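Local coordinates for group B streptococcal R4 surface protein (Streptococcus agalactiae, PDB 6S5X) that is a cell-wall-anchored surface protein implicated in infection, represented here by the most N-terminal of its immunoglobulin-like Rib domains, at residues Q17-P25 and D74-P82. Numbering follows the deposited sequence.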
loop_
_atom_site.group_PDB
_atom_site.type_symbol
_atom_site.label_atom_id
_atom_site.label_comp_id
_atom_site.label_asym_id
_atom_site.label_seq_id
_atom_site.Cartn_x
_atom_site.Cartn_y
_atom_site.Cartn_z
ATOM N N GLN A 17 -2.200 9.415 -0.984
ATOM C CA GLN A 17 -1.365 10.299 -0.192
ATOM C C GLN A 17 -0.744 11.325 -1.118
ATOM O O GLN A 17 -0.694 11.149 -2.340
ATOM C CB GLN A 17 -0.311 9.513 0.639
ATOM C CG GLN A 17 0.696 8.663 -0.090
ATOM C CD GLN A 17 1.814 8.148 0.862
ATOM O OE1 GLN A 17 2.488 8.922 1.541
ATOM N NE2 GLN A 17 1.984 6.841 0.903
ATOM N N GLN A 18 -0.376 12.449 -0.511
ATOM C CA GLN A 18 0.222 13.571 -1.219
ATOM C C GLN A 18 1.602 13.793 -0.636
ATOM O O GLN A 18 1.773 13.776 0.594
ATOM C CB GLN A 18 -0.635 14.817 -1.087
ATOM C CG GLN A 18 -0.041 16.003 -1.823
ATOM C CD GLN A 18 -0.868 17.241 -1.663
ATOM O OE1 GLN A 18 -2.013 17.285 -2.094
ATOM N NE2 GLN A 18 -0.292 18.262 -1.029
ATOM N N VAL A 19 2.588 13.980 -1.515
ATOM C CA VAL A 19 3.950 14.253 -1.087
ATOM C C VAL A 19 4.526 15.346 -1.979
ATOM O O VAL A 19 4.017 15.628 -3.064
ATOM C CB VAL A 19 4.875 13.014 -1.110
ATOM C CG1 VAL A 19 4.293 11.872 -0.246
ATOM C CG2 VAL A 19 5.127 12.528 -2.537
ATOM N N ASN A 20 5.622 15.940 -1.509
ATOM C CA ASN A 20 6.340 16.930 -2.292
ATOM C C ASN A 20 7.358 16.249 -3.194
ATOM O O ASN A 20 7.817 15.126 -2.940
ATOM C CB ASN A 20 7.036 17.928 -1.377
ATOM C CG ASN A 20 6.058 18.737 -0.561
ATOM O OD1 ASN A 20 4.986 19.086 -1.030
ATOM N ND2 ASN A 20 6.401 18.974 0.697
ATOM N N VAL A 21 7.706 16.945 -4.274
ATOM C CA VAL A 21 8.754 16.459 -5.159
ATOM C C VAL A 21 9.968 16.053 -4.343
ATOM O O VAL A 21 10.399 16.783 -3.444
ATOM C CB VAL A 21 9.151 17.530 -6.192
ATOM C CG1 VAL A 21 10.407 17.111 -6.920
ATOM C CG2 VAL A 21 8.014 17.739 -7.206
ATOM N N GLY A 22 10.528 14.891 -4.657
ATOM C CA GLY A 22 11.719 14.406 -4.007
ATOM C C GLY A 22 11.495 13.595 -2.743
ATOM O O GLY A 22 12.409 12.891 -2.317
ATOM N N GLU A 23 10.321 13.686 -2.123
ATOM C CA GLU A 23 10.064 12.953 -0.891
ATOM C C GLU A 23 9.861 11.480 -1.223
ATOM O O GLU A 23 9.481 11.125 -2.339
ATOM C CB GLU A 23 8.836 13.519 -0.171
ATOM C CG GLU A 23 9.026 14.934 0.370
ATOM C CD GLU A 23 7.885 15.420 1.271
ATOM O OE1 GLU A 23 6.707 15.142 0.996
ATOM O OE2 GLU A 23 8.189 16.070 2.288
ATOM N N THR A 24 10.071 10.621 -0.239
ATOM C CA THR A 24 9.901 9.187 -0.483
ATOM C C THR A 24 8.703 8.670 0.301
ATOM O O THR A 24 8.749 8.626 1.544
ATOM C CB THR A 24 11.165 8.397 -0.133
ATOM O OG1 THR A 24 12.277 8.955 -0.854
ATOM C CG2 THR A 24 10.971 6.903 -0.507
ATOM N N PRO A 25 7.598 8.329 -0.352
ATOM C CA PRO A 25 6.429 7.880 0.401
ATOM C C PRO A 25 6.658 6.511 1.006
ATOM O O PRO A 25 7.439 5.704 0.488
ATOM C CB PRO A 25 5.311 7.830 -0.656
ATOM C CG PRO A 25 6.028 7.621 -1.969
ATOM C CD PRO A 25 7.354 8.316 -1.805
ATOM N N ASP A 74 -4.587 -0.932 -5.400
ATOM C CA ASP A 74 -4.198 0.119 -6.331
ATOM C C ASP A 74 -4.390 1.470 -5.654
ATOM O O ASP A 74 -5.480 1.764 -5.151
ATOM C CB ASP A 74 -5.038 0.062 -7.612
ATOM C CG ASP A 74 -4.734 -1.159 -8.462
ATOM O OD1 ASP A 74 -3.542 -1.483 -8.634
ATOM O OD2 ASP A 74 -5.692 -1.811 -8.925
ATOM N N VAL A 75 -3.362 2.316 -5.672
ATOM C CA VAL A 75 -3.450 3.638 -5.062
ATOM C C VAL A 75 -2.818 4.682 -5.978
ATOM O O VAL A 75 -2.233 4.377 -7.013
ATOM C CB VAL A 75 -2.775 3.705 -3.669
ATOM C CG1 VAL A 75 -3.342 2.631 -2.754
ATOM C CG2 VAL A 75 -1.286 3.555 -3.788
ATOM N N THR A 76 -2.958 5.932 -5.567
ATOM C CA THR A 76 -2.372 7.079 -6.241
ATOM C C THR A 76 -1.497 7.826 -5.246
ATOM O O THR A 76 -1.932 8.110 -4.130
ATOM C CB THR A 76 -3.451 8.034 -6.755
ATOM O OG1 THR A 76 -4.297 7.366 -7.692
ATOM C CG2 THR A 76 -2.786 9.216 -7.441
ATOM N N VAL A 77 -0.275 8.157 -5.647
ATOM C CA VAL A 77 0.555 9.066 -4.873
ATOM C C VAL A 77 0.606 10.381 -5.627
ATOM O O VAL A 77 1.157 10.440 -6.735
ATOM C CB VAL A 77 1.958 8.509 -4.647
ATOM C CG1 VAL A 77 2.798 9.519 -3.921
ATOM C CG2 VAL A 77 1.882 7.235 -3.811
ATOM N N LYS A 78 0.040 11.436 -5.042
ATOM C CA LYS A 78 0.040 12.746 -5.685
ATOM C C LYS A 78 1.308 13.486 -5.277
ATOM O O LYS A 78 1.583 13.641 -4.083
ATOM C CB LYS A 78 -1.203 13.547 -5.308
ATOM C CG LYS A 78 -1.286 14.921 -6.011
ATOM C CD LYS A 78 -2.516 15.731 -5.579
ATOM C CE LYS A 78 -2.555 17.079 -6.290
ATOM N NZ LYS A 78 -3.679 17.942 -5.824
ATOM N N VAL A 79 2.111 13.877 -6.262
ATOM C CA VAL A 79 3.358 14.602 -6.029
ATOM C C VAL A 79 3.136 16.046 -6.434
ATOM O O VAL A 79 2.672 16.320 -7.547
ATOM C CB VAL A 79 4.538 13.997 -6.805
ATOM C CG1 VAL A 79 5.822 14.734 -6.445
ATOM C CG2 VAL A 79 4.634 12.503 -6.497
ATOM N N VAL A 80 3.433 16.963 -5.532
ATOM C CA VAL A 80 3.247 18.384 -5.798
ATOM C C VAL A 80 4.586 19.098 -5.682
ATOM O O VAL A 80 5.438 18.743 -4.865
ATOM C CB VAL A 80 2.213 19.025 -4.840
ATOM C CG1 VAL A 80 0.869 18.316 -4.936
ATOM C CG2 VAL A 80 2.717 18.986 -3.417
ATOM N N ASP A 81 4.740 20.158 -6.482
ATOM C CA ASP A 81 5.871 21.070 -6.352
ATOM C C ASP A 81 5.531 22.118 -5.297
ATOM O O ASP A 81 4.590 22.891 -5.501
ATOM C CB ASP A 81 6.145 21.723 -7.706
ATOM C CG ASP A 81 7.185 22.805 -7.641
ATOM O OD1 ASP A 81 7.625 23.150 -6.526
ATOM O OD2 ASP A 81 7.564 23.304 -8.720
ATOM N N PRO A 82 6.285 22.217 -4.181
ATOM C CA PRO A 82 5.968 23.199 -3.125
ATOM C C PRO A 82 6.501 24.635 -3.326
ATOM O O PRO A 82 6.418 25.203 -4.421
ATOM C CB PRO A 82 6.596 22.560 -1.899
ATOM C CG PRO A 82 7.870 21.888 -2.453
ATOM C CD PRO A 82 7.510 21.445 -3.867
#
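Val19 CG2 touches two valines of the neighbouring strand, lying 4.0 Å from both Val77 CG1 and Val79 CG2. A chi1 of -56° tucks this methyl over its own backbone, where it faces both. On the same face Gln17 runs alongside Val77, its amide nitrogen held by Ser30 OG and the Lys26 carbonyl, and Pro25 CG reaches Val77 CG1 at 4.2 Å. Val21, just past the strand, meets Val79 at about a right angle, CG2 to CG1 at 3.8 Å. On the opposite face Gln18 and Lys78 lie side by side, both extended, and Gln18 crosses Val80 at about a right angle, with Gln18 CD 3.9 Å from Val80 CG1. The backbones form a parallel ladder, in which Lys78 N donates to Gln17 O and Lys78 O accepts from Val19 N, both at 2.8 Å. The last rung, Val21 N to Val80 O, is more bent, with an N-H...O angle of 146°. Val21 already belongs to a type II turn, Asn20 to Glu23, which leads the chain off, and Glu23 OE1 receives Asn20 N from above the carboxylate plane. Edge strand 17-20 thus joins strand 70-80 in parallel, whereas the remaining strand pairs of this immunoglobulin-like Rib domain's mixed sheet are antiparallel.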